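Local coordinates for clavulanic acid biosynthesis oligopeptide binding protein 2 (Streptomyces clavuligerus, PDB 2WOL) that probably binds oligopeptides as an extracellular solute-binding protein linked to the biosynthesis of the beta-lactamase inhibitor clavulanic acid, at residues Arg162-Pro167 against Ile172-Thr177. Residues are numbered along the deposited sequence; the frame is centred on the assembly and turned at random.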
loop_
_atom_site.group_PDB
_atom_site.type_symbol
_atom_site.label_atom_id
_atom_site.label_comp_id
_atom_site.label_asym_id
_atom_site.label_seq_id
_atom_site.Cartn_x
_atom_site.Cartn_y
_atom_site.Cartn_z
ATOM N N ARG A 162 6.748 1.608 -28.074
ATOM C CA ARG A 162 8.057 1.937 -28.642
ATOM C C ARG A 162 9.145 2.154 -27.605
ATOM O O ARG A 162 10.339 2.136 -27.923
ATOM C CB ARG A 162 7.949 3.142 -29.563
ATOM C CG ARG A 162 7.233 2.813 -30.841
ATOM C CD ARG A 162 7.748 3.647 -31.957
ATOM N NE ARG A 162 7.111 3.278 -33.211
ATOM C CZ ARG A 162 7.048 4.081 -34.263
ATOM N NH1 ARG A 162 7.578 5.294 -34.196
ATOM N NH2 ARG A 162 6.449 3.672 -35.370
ATOM N N SER A 163 8.718 2.348 -26.363
ATOM C CA SER A 163 9.623 2.536 -25.242
ATOM C C SER A 163 10.010 1.208 -24.599
ATOM O O SER A 163 10.782 1.186 -23.644
ATOM C CB SER A 163 8.956 3.431 -24.203
ATOM O OG SER A 163 7.665 2.939 -23.893
ATOM N N VAL A 164 9.462 0.104 -25.104
ATOM C CA VAL A 164 9.794 -1.215 -24.566
ATOM C C VAL A 164 10.355 -2.104 -25.674
ATOM O O VAL A 164 9.652 -2.438 -26.630
ATOM C CB VAL A 164 8.594 -1.922 -23.877
ATOM C CG1 VAL A 164 9.075 -3.186 -23.183
ATOM C CG2 VAL A 164 7.914 -1.017 -22.860
ATOM N N LEU A 165 11.626 -2.472 -25.539
ATOM C CA LEU A 165 12.285 -3.317 -26.532
ATOM C C LEU A 165 12.461 -4.744 -26.037
ATOM O O LEU A 165 12.691 -4.978 -24.851
ATOM C CB LEU A 165 13.649 -2.743 -26.908
ATOM C CG LEU A 165 13.759 -1.280 -27.334
ATOM C CD1 LEU A 165 15.217 -0.950 -27.574
ATOM C CD2 LEU A 165 12.929 -0.990 -28.575
ATOM N N THR A 166 12.349 -5.695 -26.960
ATOM C CA THR A 166 12.620 -7.097 -26.672
ATOM C C THR A 166 13.590 -7.662 -27.718
ATOM O O THR A 166 13.171 -8.397 -28.618
ATOM C CB THR A 166 11.323 -7.941 -26.615
ATOM O OG1 THR A 166 10.564 -7.745 -27.819
ATOM C CG2 THR A 166 10.465 -7.537 -25.415
ATOM N N PRO A 167 14.895 -7.318 -27.602
ATOM C CA PRO A 167 15.879 -7.739 -28.615
ATOM C C PRO A 167 15.965 -9.256 -28.815
ATOM O O PRO A 167 16.298 -9.706 -29.910
ATOM C CB PRO A 167 17.207 -7.172 -28.096
ATOM C CG PRO A 167 16.973 -6.840 -26.665
ATOM C CD PRO A 167 15.519 -6.520 -26.529
ATOM N N ILE A 172 14.600 -7.756 -22.034
ATOM C CA ILE A 172 13.647 -6.659 -22.121
ATOM C C ILE A 172 14.298 -5.349 -21.684
ATOM O O ILE A 172 15.026 -5.305 -20.682
ATOM C CB ILE A 172 12.326 -6.968 -21.345
ATOM C CG1 ILE A 172 11.236 -5.941 -21.689
ATOM C CG2 ILE A 172 12.568 -7.093 -19.827
ATOM C CD1 ILE A 172 9.826 -6.407 -21.366
ATOM N N VAL A 173 14.060 -4.296 -22.465
ATOM C CA VAL A 173 14.641 -2.978 -22.213
ATOM C C VAL A 173 13.537 -1.930 -22.106
ATOM O O VAL A 173 12.724 -1.784 -23.020
ATOM C CB VAL A 173 15.631 -2.562 -23.339
ATOM C CG1 VAL A 173 16.237 -1.193 -23.050
ATOM C CG2 VAL A 173 16.734 -3.605 -23.506
ATOM N N PHE A 174 13.512 -1.209 -20.985
ATOM C CA PHE A 174 12.545 -0.133 -20.773
ATOM C C PHE A 174 13.225 1.227 -20.929
ATOM O O PHE A 174 14.132 1.568 -20.168
ATOM C CB PHE A 174 11.919 -0.240 -19.381
ATOM C CG PHE A 174 11.127 -1.497 -19.160
ATOM C CD1 PHE A 174 11.723 -2.627 -18.597
ATOM C CD2 PHE A 174 9.775 -1.551 -19.491
ATOM C CE1 PHE A 174 10.992 -3.790 -18.385
ATOM C CE2 PHE A 174 9.036 -2.718 -19.280
ATOM C CZ PHE A 174 9.645 -3.836 -18.723
ATOM N N ARG A 175 12.783 1.997 -21.919
ATOM C CA ARG A 175 13.314 3.336 -22.157
ATOM C C ARG A 175 12.331 4.361 -21.608
ATOM O O ARG A 175 11.332 4.685 -22.251
ATOM C CB ARG A 175 13.546 3.572 -23.652
ATOM C CG ARG A 175 14.595 2.676 -24.295
ATOM C CD ARG A 175 14.654 2.971 -25.783
ATOM N NE ARG A 175 15.773 2.321 -26.464
ATOM C CZ ARG A 175 16.019 2.432 -27.770
ATOM N NH1 ARG A 175 15.223 3.163 -28.542
ATOM N NH2 ARG A 175 17.059 1.808 -28.307
ATOM N N LEU A 176 12.625 4.862 -20.413
ATOM C CA LEU A 176 11.694 5.723 -19.689
ATOM C C LEU A 176 11.712 7.157 -20.194
ATOM O O LEU A 176 12.705 7.611 -20.762
ATOM C CB LEU A 176 11.966 5.675 -18.177
ATOM C CG LEU A 176 12.143 4.302 -17.512
ATOM C CD1 LEU A 176 12.362 4.451 -16.012
ATOM C CD2 LEU A 176 10.981 3.365 -17.795
ATOM N N THR A 177 10.605 7.862 -19.979
ATOM C CA THR A 177 10.460 9.255 -20.403
ATOM C C THR A 177 11.213 10.215 -19.482
ATOM O O THR A 177 11.397 11.388 -19.814
ATOM C CB THR A 177 8.977 9.674 -20.448
ATOM O OG1 THR A 177 8.374 9.437 -19.169
ATOM C CG2 THR A 177 8.223 8.884 -21.512
#
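With CG anti to the carbonyl carbon (chi1 -64°) and an extended chain out to NE, Arg-175 reaches across the neighbouring strand at a slant and brings a face of its guanidinium against the tip of Leu-165. There CD1 of Leu-165 meets one face of the group off-centre, toward the rim, 3.4 Å from NH2 of Arg-175. On the same side of the sheet, CB of Leu-165 packs against CB of Val-173.

The other side is more deeply buried. Val-164 has CG1 anti to its amide nitrogen (chi1 -172°), which sets this methyl 3.8 Å from CD1 of Ile-172, while its CG2 approaches CD2 of Phe-174 obliquely at 3.9 Å. Leu-144 of helix 140-144 and Phe-183 add to this apolar layer.

Leu-165 and Val-173 form a hydrogen-bonded pair, N of each 2.8 Å from O of the other. A third bond, from N of Arg-175 to O of Ser-163, is nearly straight (175°). Beyond the pairing, Ser-163 OG bonds to O of Leu-144 and Thr-166 OG1 to Asp-118. The two strands are the arms of an antiparallel beta hairpin; strand 171-175 also pairs with strand 98-102 along its second edge, which leaves 164-166 as an outermost strand of a four-stranded antiparallel sheet.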